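Local coordinates for protein BamaA.19900.a (PDB 6VZZ) that binds glucose and, as a glucokinase of the actin-like ATPase clan, probably phosphorylates it at the expense of ATP, at residues A33-Y38 / D88-E93; S81-I86 / S133-P138; W272-A277 / C302-K307. One frame throughout, in Å; residues are numbered along the deposited sequence.

In the fold
From the N terminus, the chain first passes 33-38, which runs into strand 37-43, and then goes through the hairpin strands 47-54 and 62-68 to helix 72-90. The end of that helix returns to the strand entry in contact 1. Before this happens the same helix has supplied 81-86, which waits for 133-138 to close contact 2, so the two loops cross. They meet at F134, whose ring packs against the Y37 hydroxyl and the V92 carbonyl oxygen. Contact 3 follows as a separate short closure between helices 263-276 and 303-327, its centre about 53 and 47 Å from the centres of contacts 1 and 2, on the opposite side of the chain's centre.

Contact 1 of 3, residues A33-Y38 / D88-E93; sequences AGLKYY and DLLGVE. With CA (calcium ion), chain C.
L90 and Y37 reach toward each other tip to tip, and the leucine ends over one face of the tyrosine ring. The methyl CD1 of L90 sits 3.8 Å from the centroid of the Y37 ring, 26° off the ring normal, which makes a CH-pi contact. It is displaced toward the rim, and its nearest ring atom is CZ of Y37, at 3.5 Å from L90 CD1. The edge of the same ring is used differently. Y37 OH donates to the carbonyl of V92, with OH and V92 O 2.8 Å apart, the donor lying in the carbonyl plane and the C=O...donor angle a fairly open 155°. A chi1 of 71° sets CG of Y37 between the backbone N and the carbonyl carbon; the hydroxyl end of the ring meets the turn that follows helix 72-90. That turn begins at G91, whose positive phi takes the chain out of the helix.

L35 crosses L90 at about a right angle, CD2 of L35 meeting CD2 of L90 at 4.2 Å, while V92 CG1 lies 3.9 Å from the L35 carbonyl oxygen. E93 points its CB away from 33-38, and its chain, extended beyond CG, brings the carboxylate to a calcium ion, which it binds through both oxygens, OE1 at 2.5 Å from the ion; a water is a further ligand. Just past the turn, Y37 bonds through its backbone to S95. The chemistry thus divides the tyrosine: its apolar face packs on the helix end, and its hydroxyl satisfies a carbonyl of the turn, fixing the ring's position from two directions.

Contact 2 of 3, residues S81-I86 / S133-P138; sequences SVSDSI and SFLFPP
S83 and L135 meet where the backbones come closest, their CA atoms 6.0 Å apart, and the leucine spreads its branches over the helix surface. CD1 of L135 rests 3.7 Å from the CA of S83 and also meets CG1 of V82. Both branches reach I86, CD1 and CD2 of L135 each lying 4.0 Å from I86 CD1; L135 crosses both V82 and I86 at about a right angle. S83 OG, anti to the backbone N at chi1 179°, stands between the two loop side chains: it is 3.4 Å from CB of F134 and 3.7 Å from CG of L135. No hydrogen bond joins the segments, so the contact itself is one of van der Waals packing. The phenyl ring of F134 takes I86 at its edge, CG2 of I86 lying near the ring plane and 3.8 Å from CE2 of F134. CG of F134 is anti to the backbone N (chi1 -178°); CB lies by S83 and the CE2 edge of the ring by I86.

Further out, more contacts position the loop. F134 pairs through its backbone with A94, and its ring also touches Y37, while F136 meets F79 of helix 72-90 edge-to-face. Strands of the sheet add apolar neighbours: L135 touches V39 and L50, V82 packs on L50, V64 and L65, and I86 on L52 and V64. All five residues that meet across this contact are buried. This is the helix-on-sheet layering of an actin-like ATPase domain: helix 72-90 lies against the mixed five-stranded sheet, and the loop leading to strand 141-145 packs against both the helix and the strands.

Contact 3 of 3, residues W272-A277 / C302-K307; sequences WVLDEA and CPYAHK
This is an apolar contact between two helices, made by the C-terminal end of helix 263-276 and the first turns of helix 303-327, on the opposite side of the chain's centre from contacts 1 and 2. The local axes approach to 9.7 Å with an angle of 128° between their directions, a steep crossing, nearer to perpendicular than to antiparallel. V273 sits in the middle and splits its two methyls: CG1 comes to the edge of the Y304 ring, 3.6 Å from its CD1, while CG2 meets CG of K307 at 3.9 Å. Y304 receives two more neighbours obliquely to its ring, CD2 of L274, nearest at Y304 CB (3.8 Å), and the methyl CB of A277, 3.8 Å from Y304 CE1. The lysine lends only its aliphatic root here. Its CG is anti to the backbone N (chi1 -173°), the chain then bends at chi2, and its ammonium end goes off to a salt bridge with E236. Nearby, D275 and E276 bind R285 and R239, and C302 occupies the N-cap position of the second helix. The arrangement is plain helix-helix packing within the helical part of the glucokinase fold.

Contact 1 of 3, residues A33-Y38 / D88-E93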
ATOM      1  N   ALA A  33       8.152  28.969  34.536  1.00 66.78           N
ATOM      2  CA  ALA A  33       7.796  28.172  33.370  1.00 68.43           C
ATOM      3  C   ALA A  33       6.402  27.574  33.486  1.00 65.85           C
ATOM      4  O   ALA A  33       5.845  27.124  32.480  1.00 61.70           O
ATOM      5  CB  ALA A  33       8.824  27.061  33.147  1.00 68.20           C
ATOM      6  N   GLY A  34       5.823  27.567  34.679  1.00 66.60           N
ATOM      7  CA  GLY A  34       4.553  26.906  34.862  1.00 61.35           C
ATOM      8  C   GLY A  34       4.696  25.402  34.705  1.00 56.59           C
ATOM      9  O   GLY A  34       5.792  24.852  34.586  1.00 56.44           O
ATOM     10  N   LEU A  35       3.547  24.735  34.703  1.00 53.23           N
ATOM     11  CA  LEU A  35       3.477  23.286  34.545  1.00 50.18           C
ATOM     12  C   LEU A  35       2.766  22.993  33.230  1.00 50.70           C
ATOM     13  O   LEU A  35       1.533  22.992  33.167  1.00 52.37           O
ATOM     14  CB  LEU A  35       2.755  22.641  35.718  1.00 48.54           C
ATOM     15  CG  LEU A  35       2.493  21.140  35.585  1.00 48.45           C
ATOM     16  CD1 LEU A  35       3.798  20.326  35.580  1.00 43.96           C
ATOM     17  CD2 LEU A  35       1.556  20.689  36.688  1.00 46.90           C
ATOM     18  N   LYS A  36       3.538  22.757  32.180  1.00 48.30           N
ATOM     19  CA  LYS A  36       3.000  22.398  30.876  1.00 49.36           C
ATOM     20  C   LYS A  36       3.225  20.901  30.702  1.00 45.46           C
ATOM     21  O   LYS A  36       4.373  20.450  30.648  1.00 48.06           O
ATOM     22  CB  LYS A  36       3.659  23.218  29.763  1.00 43.29           C
ATOM     23  N   TYR A  37       2.133  20.133  30.640  1.00 42.83           N
ATOM     24  CA  TYR A  37       2.193  18.690  30.441  1.00 42.57           C
ATOM     25  C   TYR A  37       1.169  18.258  29.401  1.00 43.59           C
ATOM     26  O   TYR A  37       0.239  18.998  29.063  1.00 42.86           O
ATOM     27  CB  TYR A  37       1.961  17.916  31.739  1.00 41.07           C
ATOM     28  CG  TYR A  37       0.556  17.951  32.273  1.00 39.56           C
ATOM     29  CD1 TYR A  37       0.123  19.005  33.069  1.00 41.29           C
ATOM     30  CD2 TYR A  37      -0.337  16.912  32.014  1.00 39.66           C
ATOM     31  CE1 TYR A  37      -1.163  19.035  33.581  1.00 40.56           C
ATOM     32  CE2 TYR A  37      -1.636  16.934  32.520  1.00 38.08           C
ATOM     33  CZ  TYR A  37      -2.039  18.002  33.304  1.00 41.36           C
ATOM     34  OH  TYR A  37      -3.313  18.050  33.822  1.00 41.71           O
ATOM     35  N   TYR A  38       1.350  17.040  28.897  1.00 42.62           N
ATOM     36  CA  TYR A  38       0.577  16.564  27.759  1.00 39.83           C
ATOM     37  C   TYR A  38       0.027  15.167  28.025  1.00 40.59           C
ATOM     38  O   TYR A  38       0.617  14.376  28.768  1.00 40.51           O
ATOM     39  CB  TYR A  38       1.435  16.593  26.494  1.00 40.92           C
ATOM     40  CG  TYR A  38       1.949  17.979  26.189  1.00 44.98           C
ATOM     41  CD1 TYR A  38       3.086  18.474  26.820  1.00 46.13           C
ATOM     42  CD2 TYR A  38       1.282  18.809  25.293  1.00 47.25           C
ATOM     43  CE1 TYR A  38       3.551  19.752  26.565  1.00 49.46           C
ATOM     44  CE2 TYR A  38       1.743  20.090  25.027  1.00 50.16           C
ATOM     45  CZ  TYR A  38       2.879  20.556  25.668  1.00 50.26           C
ATOM     46  OH  TYR A  38       3.348  21.822  25.408  1.00 51.32           O
ATOM     47  N   ASP A  88      -7.539  16.467  40.680  1.00 46.89           N
ATOM     48  CA  ASP A  88      -7.407  16.622  42.123  1.00 46.39           C
ATOM     49  C   ASP A  88      -5.961  16.576  42.587  1.00 45.90           C
ATOM     50  O   ASP A  88      -5.679  16.988  43.713  1.00 47.13           O
ATOM     51  CB  ASP A  88      -8.202  15.544  42.851  1.00 47.99           C
ATOM     52  CG  ASP A  88      -9.623  15.951  43.116  1.00 55.95           C
ATOM     53  OD1 ASP A  88      -9.855  17.166  43.316  1.00 61.96           O
ATOM     54  OD2 ASP A  88     -10.504  15.060  43.137  1.00 61.06           O
ATOM     55  N   LEU A  89      -5.047  16.067  41.763  1.00 47.02           N
ATOM     56  CA  LEU A  89      -3.641  15.990  42.134  1.00 47.42           C
ATOM     57  C   LEU A  89      -2.782  17.056  41.475  1.00 44.74           C
ATOM     58  O   LEU A  89      -1.751  17.429  42.036  1.00 44.21           O
ATOM     59  CB  LEU A  89      -3.067  14.611  41.787  1.00 46.01           C
ATOM     60  CG  LEU A  89      -3.608  13.414  42.568  1.00 47.41           C
ATOM     61  CD1 LEU A  89      -3.164  12.111  41.915  1.00 50.87           C
ATOM     62  CD2 LEU A  89      -3.151  13.462  44.015  1.00 52.03           C
ATOM     63  N   LEU A  90      -3.166  17.550  40.300  1.00 45.54           N
ATOM     64  CA  LEU A  90      -2.379  18.556  39.602  1.00 43.51           C
ATOM     65  C   LEU A  90      -3.014  19.935  39.582  1.00 43.62           C
ATOM     66  O   LEU A  90      -2.289  20.929  39.492  1.00 44.15           O
ATOM     67  CB  LEU A  90      -2.124  18.130  38.155  1.00 42.17           C
ATOM     68  CG  LEU A  90      -1.171  16.973  37.896  1.00 42.64           C
ATOM     69  CD1 LEU A  90      -1.011  16.813  36.401  1.00 40.08           C
ATOM     70  CD2 LEU A  90       0.157  17.252  38.554  1.00 45.03           C
ATOM     71  N   GLY A  91      -4.338  20.028  39.637  1.00 40.15           N
ATOM     72  CA  GLY A  91      -4.974  21.323  39.518  1.00 42.31           C
ATOM     73  C   GLY A  91      -4.952  21.923  38.118  1.00 43.82           C
ATOM     74  O   GLY A  91      -5.995  22.354  37.611  1.00 41.52           O
ATOM     75  N   VAL A  92      -3.780  21.954  37.479  1.00 41.80           N
ATOM     76  CA  VAL A  92      -3.594  22.663  36.216  1.00 42.20           C
ATOM     77  C   VAL A  92      -3.979  21.765  35.043  1.00 44.47           C
ATOM     78  O   VAL A  92      -3.582  20.595  34.982  1.00 41.54           O
ATOM     79  CB  VAL A  92      -2.147  23.165  36.085  1.00 41.94           C
ATOM     80  CG1 VAL A  92      -1.921  23.821  34.728  1.00 45.60           C
ATOM     81  CG2 VAL A  92      -1.849  24.168  37.181  1.00 41.40           C
ATOM     82  N   GLU A  93      -4.762  22.325  34.115  1.00 44.47           N
ATOM     83  CA  GLU A  93      -5.182  21.637  32.899  1.00 43.00           C
ATOM     84  C   GLU A  93      -3.998  21.154  32.071  1.00 42.30           C
ATOM     85  O   GLU A  93      -2.900  21.721  32.116  1.00 41.19           O
ATOM     86  CB  GLU A  93      -6.016  22.572  32.027  1.00 44.96           C
ATOM     87  CG  GLU A  93      -7.495  22.503  32.245  1.00 46.02           C
ATOM     88  CD  GLU A  93      -8.229  23.509  31.398  1.00 52.82           C
ATOM     89  OE1 GLU A  93      -7.560  24.377  30.770  1.00 49.78           O
ATOM     90  OE2 GLU A  93      -9.480  23.424  31.358  1.00 57.19           O
TER
HETATM   91 CA    CA C 402      -9.490  24.900  29.232  1.00 53.81          CA
HETATM   92  O   HOH W   1     -11.403  23.787  30.040  1.00 49.71           O

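Contact 2 of 3, residues S81-I86 / S133-P138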
ATOM      1  N   SER A  81     -13.427   9.646  34.794  1.00 45.16           N
ATOM      2  CA  SER A  81     -12.929   9.267  36.111  1.00 45.84           C
ATOM      3  C   SER A  81     -11.464   9.644  36.280  1.00 45.43           C
ATOM      4  O   SER A  81     -11.093  10.322  37.244  1.00 44.69           O
ATOM      5  CB  SER A  81     -13.118   7.770  36.330  1.00 47.37           C
ATOM      6  OG  SER A  81     -12.542   7.382  37.556  1.00 51.29           O
ATOM      7  N   VAL A  82     -10.610   9.207  35.352  1.00 45.98           N
ATOM      8  CA  VAL A  82      -9.188   9.471  35.512  1.00 45.86           C
ATOM      9  C   VAL A  82      -8.878  10.949  35.322  1.00 44.14           C
ATOM     10  O   VAL A  82      -7.894  11.446  35.876  1.00 45.62           O
ATOM     11  CB  VAL A  82      -8.367   8.586  34.557  1.00 45.68           C
ATOM     12  CG1 VAL A  82      -8.413   9.137  33.155  1.00 47.63           C
ATOM     13  CG2 VAL A  82      -6.942   8.484  35.039  1.00 46.88           C
ATOM     14  N   SER A  83      -9.708  11.675  34.571  1.00 45.14           N
ATOM     15  CA  SER A  83      -9.519  13.115  34.446  1.00 43.17           C
ATOM     16  C   SER A  83      -9.731  13.808  35.788  1.00 44.97           C
ATOM     17  O   SER A  83      -8.890  14.602  36.230  1.00 44.22           O
ATOM     18  CB  SER A  83     -10.470  13.676  33.387  1.00 42.62           C
ATOM     19  OG  SER A  83     -10.329  15.082  33.261  1.00 42.03           O
ATOM     20  N   ASP A  84     -10.844  13.510  36.457  1.00 44.62           N
ATOM     21  CA  ASP A  84     -11.082  14.097  37.771  1.00 45.35           C
ATOM     22  C   ASP A  84      -9.986  13.722  38.762  1.00 45.80           C
ATOM     23  O   ASP A  84      -9.617  14.540  39.612  1.00 45.03           O
ATOM     24  CB  ASP A  84     -12.453  13.674  38.295  1.00 45.13           C
ATOM     25  CG  ASP A  84     -13.581  14.383  37.593  1.00 49.70           C
ATOM     26  OD1 ASP A  84     -13.297  15.187  36.687  1.00 55.87           O
ATOM     27  OD2 ASP A  84     -14.754  14.152  37.944  1.00 57.52           O
ATOM     28  N   SER A  85      -9.438  12.506  38.658  1.00 45.85           N
ATOM     29  CA  SER A  85      -8.397  12.070  39.586  1.00 44.10           C
ATOM     30  C   SER A  85      -7.112  12.866  39.398  1.00 44.76           C
ATOM     31  O   SER A  85      -6.502  13.316  40.376  1.00 46.98           O
ATOM     32  CB  SER A  85      -8.133  10.573  39.417  1.00 45.78           C
ATOM     33  OG  SER A  85      -9.134   9.799  40.059  1.00 49.81           O
ATOM     34  N   ILE A  86      -6.683  13.050  38.147  1.00 41.55           N
ATOM     35  CA  ILE A  86      -5.492  13.848  37.875  1.00 44.17           C
ATOM     36  C   ILE A  86      -5.732  15.311  38.230  1.00 44.63           C
ATOM     37  O   ILE A  86      -4.833  16.003  38.724  1.00 43.32           O
ATOM     38  CB  ILE A  86      -5.071  13.673  36.406  1.00 44.21           C
ATOM     39  CG1 ILE A  86      -4.629  12.228  36.164  1.00 43.70           C
ATOM     40  CG2 ILE A  86      -3.971  14.659  36.014  1.00 40.53           C
ATOM     41  CD1 ILE A  86      -4.691  11.821  34.711  1.00 43.70           C
ATOM     42  N   SER A 133     -12.617  18.192  29.171  1.00 45.38           N
ATOM     43  CA  SER A 133     -11.744  19.317  28.844  1.00 43.25           C
ATOM     44  C   SER A 133     -10.431  19.306  29.621  1.00 43.36           C
ATOM     45  O   SER A 133      -9.400  19.725  29.084  1.00 43.88           O
ATOM     46  CB  SER A 133     -12.478  20.625  29.109  1.00 42.64           C
ATOM     47  OG  SER A 133     -13.452  20.852  28.113  1.00 58.77           O
ATOM     48  N   PHE A 134     -10.442  18.861  30.881  1.00 42.71           N
ATOM     49  CA  PHE A 134      -9.230  18.934  31.689  1.00 44.15           C
ATOM     50  C   PHE A 134      -8.064  18.207  31.019  1.00 42.83           C
ATOM     51  O   PHE A 134      -6.957  18.747  30.930  1.00 43.93           O
ATOM     52  CB  PHE A 134      -9.480  18.373  33.085  1.00 45.79           C
ATOM     53  CG  PHE A 134      -8.284  18.461  33.982  1.00 47.85           C
ATOM     54  CD1 PHE A 134      -8.045  19.599  34.726  1.00 50.43           C
ATOM     55  CD2 PHE A 134      -7.380  17.413  34.062  1.00 47.53           C
ATOM     56  CE1 PHE A 134      -6.938  19.692  35.534  1.00 52.79           C
ATOM     57  CE2 PHE A 134      -6.273  17.505  34.865  1.00 49.79           C
ATOM     58  CZ  PHE A 134      -6.052  18.647  35.606  1.00 52.51           C
ATOM     59  N   LEU A 135      -8.286  16.983  30.547  1.00 41.76           N
ATOM     60  CA  LEU A 135      -7.202  16.240  29.920  1.00 41.49           C
ATOM     61  C   LEU A 135      -7.156  16.423  28.418  1.00 38.19           C
ATOM     62  O   LEU A 135      -6.134  16.103  27.802  1.00 37.61           O
ATOM     63  CB  LEU A 135      -7.310  14.738  30.215  1.00 39.26           C
ATOM     64  CG  LEU A 135      -7.084  14.247  31.641  1.00 41.32           C
ATOM     65  CD1 LEU A 135      -7.069  12.728  31.672  1.00 40.80           C
ATOM     66  CD2 LEU A 135      -5.795  14.803  32.212  1.00 43.06           C
ATOM     67  N   PHE A 136      -8.227  16.922  27.815  1.00 41.42           N
ATOM     68  CA  PHE A 136      -8.360  16.971  26.360  1.00 40.60           C
ATOM     69  C   PHE A 136      -8.796  18.372  25.967  1.00 39.79           C
ATOM     70  O   PHE A 136      -9.975  18.608  25.676  1.00 43.41           O
ATOM     71  CB  PHE A 136      -9.334  15.899  25.870  1.00 38.00           C
ATOM     72  CG  PHE A 136      -8.970  14.520  26.331  1.00 39.80           C
ATOM     73  CD1 PHE A 136      -7.990  13.785  25.668  1.00 38.75           C
ATOM     74  CD2 PHE A 136      -9.572  13.967  27.453  1.00 39.97           C
ATOM     75  CE1 PHE A 136      -7.632  12.517  26.107  1.00 36.85           C
ATOM     76  CE2 PHE A 136      -9.220  12.698  27.891  1.00 38.60           C
ATOM     77  CZ  PHE A 136      -8.250  11.975  27.221  1.00 36.24           C
ATOM     78  N   PRO A 137      -7.865  19.325  25.943  1.00 42.65           N
ATOM     79  CA  PRO A 137      -8.208  20.708  25.581  1.00 42.27           C
ATOM     80  C   PRO A 137      -8.873  20.757  24.220  1.00 42.26           C
ATOM     81  O   PRO A 137      -8.354  20.183  23.249  1.00 42.12           O
ATOM     82  CB  PRO A 137      -6.849  21.420  25.565  1.00 41.06           C
ATOM     83  CG  PRO A 137      -5.843  20.318  25.385  1.00 42.33           C
ATOM     84  CD  PRO A 137      -6.410  19.131  26.085  1.00 40.69           C
ATOM     85  N   PRO A 138     -10.035  21.411  24.120  1.00 42.16           N
ATOM     86  CA  PRO A 138     -10.845  21.319  22.890  1.00 44.41           C
ATOM     87  C   PRO A 138     -10.121  21.698  21.606  1.00 47.51           C
ATOM     88  O   PRO A 138     -10.320  21.045  20.571  1.00 47.61           O
ATOM     89  CB  PRO A 138     -12.004  22.275  23.193  1.00 40.70           C
ATOM     90  CG  PRO A 138     -12.188  22.144  24.660  1.00 40.88           C
ATOM     91  CD  PRO A 138     -10.791  22.021  25.225  1.00 44.52           C
TER

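Contact 3 of 3, residues W272-A277 / C302-K307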
ATOM      1  N   TRP A 272      -9.688 -24.883  14.635  1.00 58.22           N
ATOM      2  CA  TRP A 272      -9.679 -25.656  13.395  1.00 59.54           C
ATOM      3  C   TRP A 272      -8.700 -26.822  13.477  1.00 61.45           C
ATOM      4  O   TRP A 272      -9.032 -27.952  13.101  1.00 62.84           O
ATOM      5  CB  TRP A 272      -9.334 -24.751  12.215  1.00 55.12           C
ATOM      6  CG  TRP A 272      -8.970 -25.504  10.984  1.00 54.92           C
ATOM      7  CD1 TRP A 272      -9.826 -26.081  10.091  1.00 53.55           C
ATOM      8  CD2 TRP A 272      -7.648 -25.754  10.492  1.00 55.18           C
ATOM      9  NE1 TRP A 272      -9.116 -26.683   9.074  1.00 55.43           N
ATOM     10  CE2 TRP A 272      -7.778 -26.498   9.300  1.00 56.03           C
ATOM     11  CE3 TRP A 272      -6.367 -25.432  10.950  1.00 50.38           C
ATOM     12  CZ2 TRP A 272      -6.675 -26.920   8.559  1.00 52.34           C
ATOM     13  CZ3 TRP A 272      -5.272 -25.854  10.213  1.00 49.88           C
ATOM     14  CH2 TRP A 272      -5.434 -26.589   9.029  1.00 49.99           C
ATOM     15  N   VAL A 273      -7.480 -26.561  13.956  1.00 60.29           N
ATOM     16  CA  VAL A 273      -6.511 -27.632  14.173  1.00 60.88           C
ATOM     17  C   VAL A 273      -7.117 -28.729  15.039  1.00 65.02           C
ATOM     18  O   VAL A 273      -6.965 -29.922  14.753  1.00 67.32           O
ATOM     19  CB  VAL A 273      -5.219 -27.069  14.796  1.00 58.93           C
ATOM     20  CG1 VAL A 273      -4.349 -28.195  15.342  1.00 62.23           C
ATOM     21  CG2 VAL A 273      -4.454 -26.249  13.778  1.00 54.54           C
ATOM     22  N   LEU A 274      -7.842 -28.340  16.092  1.00 67.70           N
ATOM     23  CA  LEU A 274      -8.431 -29.332  16.987  1.00 70.27           C
ATOM     24  C   LEU A 274      -9.584 -30.085  16.331  1.00 72.07           C
ATOM     25  O   LEU A 274      -9.777 -31.272  16.610  1.00 78.13           O
ATOM     26  CB  LEU A 274      -8.894 -28.661  18.281  1.00 69.18           C
ATOM     27  CG  LEU A 274      -7.790 -27.996  19.111  1.00 66.81           C
ATOM     28  CD1 LEU A 274      -8.344 -27.409  20.394  1.00 70.36           C
ATOM     29  CD2 LEU A 274      -6.659 -28.970  19.419  1.00 65.48           C
ATOM     30  N   ASP A 275     -10.359 -29.428  15.462  1.00 69.53           N
ATOM     31  CA  ASP A 275     -11.478 -30.112  14.815  1.00 71.68           C
ATOM     32  C   ASP A 275     -10.991 -31.166  13.835  1.00 74.90           C
ATOM     33  O   ASP A 275     -11.570 -32.258  13.746  1.00 80.02           O
ATOM     34  CB  ASP A 275     -12.379 -29.110  14.092  1.00 70.24           C
ATOM     35  CG  ASP A 275     -13.241 -28.304  15.043  1.00 73.08           C
ATOM     36  OD1 ASP A 275     -13.103 -28.479  16.271  1.00 75.61           O
ATOM     37  OD2 ASP A 275     -14.058 -27.492  14.559  1.00 72.09           O
ATOM     38  N   GLU A 276      -9.936 -30.856  13.082  1.00 71.62           N
ATOM     39  CA  GLU A 276      -9.407 -31.814  12.123  1.00 73.93           C
ATOM     40  C   GLU A 276      -8.752 -33.009  12.801  1.00 76.87           C
ATOM     41  O   GLU A 276      -8.601 -34.063  12.174  1.00 78.74           O
ATOM     42  CB  GLU A 276      -8.424 -31.111  11.189  1.00 69.22           C
ATOM     43  CG  GLU A 276      -9.073 -29.988  10.403  1.00 63.82           C
ATOM     44  CD  GLU A 276      -8.616 -29.946   8.962  1.00 63.33           C
ATOM     45  OE1 GLU A 276      -7.504 -30.445   8.681  1.00 62.55           O
ATOM     46  OE2 GLU A 276      -9.372 -29.425   8.109  1.00 61.39           O
ATOM     47  N   ALA A 277      -8.378 -32.875  14.069  1.00 77.82           N
ATOM     48  CA  ALA A 277      -7.797 -33.963  14.836  1.00 81.17           C
ATOM     49  C   ALA A 277      -8.798 -34.617  15.780  1.00 88.27           C
ATOM     50  O   ALA A 277      -8.429 -35.554  16.493  1.00 90.47           O
ATOM     51  CB  ALA A 277      -6.585 -33.459  15.629  1.00 77.49           C
ATOM     52  N   CYS A 302       3.043 -29.625  22.872  1.00 73.71           N
ATOM     53  CA  CYS A 302       1.772 -29.009  22.494  1.00 68.49           C
ATOM     54  C   CYS A 302       1.757 -28.833  20.980  1.00 68.36           C
ATOM     55  O   CYS A 302       1.817 -27.708  20.464  1.00 63.35           O
ATOM     56  CB  CYS A 302       1.569 -27.682  23.221  1.00 68.50           C
ATOM     57  SG  CYS A 302       2.098 -27.709  24.950  1.00 74.13           S
ATOM     58  N   PRO A 303       1.667 -29.940  20.235  1.00 70.69           N
ATOM     59  CA  PRO A 303       1.840 -29.857  18.778  1.00 64.10           C
ATOM     60  C   PRO A 303       0.729 -29.093  18.086  1.00 64.69           C
ATOM     61  O   PRO A 303       0.965 -28.497  17.027  1.00 63.62           O
ATOM     62  CB  PRO A 303       1.863 -31.330  18.337  1.00 64.35           C
ATOM     63  CG  PRO A 303       1.927 -32.144  19.615  1.00 66.15           C
ATOM     64  CD  PRO A 303       1.312 -31.301  20.672  1.00 67.83           C
ATOM     65  N   TYR A 304      -0.478 -29.099  18.652  1.00 63.32           N
ATOM     66  CA  TYR A 304      -1.582 -28.375  18.035  1.00 62.76           C
ATOM     67  C   TYR A 304      -1.407 -26.871  18.191  1.00 56.91           C
ATOM     68  O   TYR A 304      -1.634 -26.117  17.239  1.00 58.34           O
ATOM     69  CB  TYR A 304      -2.905 -28.843  18.637  1.00 65.53           C
ATOM     70  CG  TYR A 304      -3.079 -30.342  18.573  1.00 69.90           C
ATOM     71  CD1 TYR A 304      -3.208 -30.992  17.351  1.00 70.33           C
ATOM     72  CD2 TYR A 304      -3.106 -31.111  19.731  1.00 71.47           C
ATOM     73  CE1 TYR A 304      -3.367 -32.368  17.285  1.00 72.01           C
ATOM     74  CE2 TYR A 304      -3.268 -32.489  19.674  1.00 68.25           C
ATOM     75  CZ  TYR A 304      -3.396 -33.108  18.448  1.00 70.70           C
ATOM     76  OH  TYR A 304      -3.545 -34.475  18.378  1.00 77.03           O
ATOM     77  N   ALA A 305      -1.000 -26.415  19.380  1.00 59.12           N
ATOM     78  CA  ALA A 305      -0.694 -24.997  19.551  1.00 58.11           C
ATOM     79  C   ALA A 305       0.371 -24.557  18.560  1.00 58.10           C
ATOM     80  O   ALA A 305       0.263 -23.494  17.938  1.00 53.98           O
ATOM     81  CB  ALA A 305      -0.243 -24.721  20.985  1.00 58.03           C
ATOM     82  N   HIS A 306       1.399 -25.384  18.385  1.00 59.99           N
ATOM     83  CA  HIS A 306       2.445 -25.087  17.418  1.00 56.26           C
ATOM     84  C   HIS A 306       1.873 -24.952  16.013  1.00 54.23           C
ATOM     85  O   HIS A 306       2.160 -23.979  15.307  1.00 54.19           O
ATOM     86  CB  HIS A 306       3.506 -26.183  17.474  1.00 59.64           C
ATOM     87  CG  HIS A 306       4.632 -25.983  16.514  1.00 58.25           C
ATOM     88  ND1 HIS A 306       4.596 -26.454  15.219  1.00 56.79           N
ATOM     89  CD2 HIS A 306       5.826 -25.364  16.659  1.00 57.26           C
ATOM     90  CE1 HIS A 306       5.721 -26.136  14.606  1.00 58.85           C
ATOM     91  NE2 HIS A 306       6.486 -25.478  15.459  1.00 61.95           N
ATOM     92  N   LYS A 307       1.043 -25.916  15.599  1.00 53.80           N
ATOM     93  CA  LYS A 307       0.492 -25.904  14.246  1.00 55.18           C
ATOM     94  C   LYS A 307      -0.299 -24.626  13.985  1.00 52.60           C
ATOM     95  O   LYS A 307      -0.132 -23.981  12.943  1.00 53.20           O
ATOM     96  CB  LYS A 307      -0.380 -27.145  14.029  1.00 56.95           C
ATOM     97  CG  LYS A 307      -0.887 -27.344  12.604  1.00 59.33           C
ATOM     98  CD  LYS A 307       0.265 -27.442  11.608  1.00 71.50           C
ATOM     99  CE  LYS A 307      -0.229 -27.663  10.173  1.00 73.65           C
ATOM    100  NZ  LYS A 307       0.880 -27.647   9.170  1.00 65.60           N
TER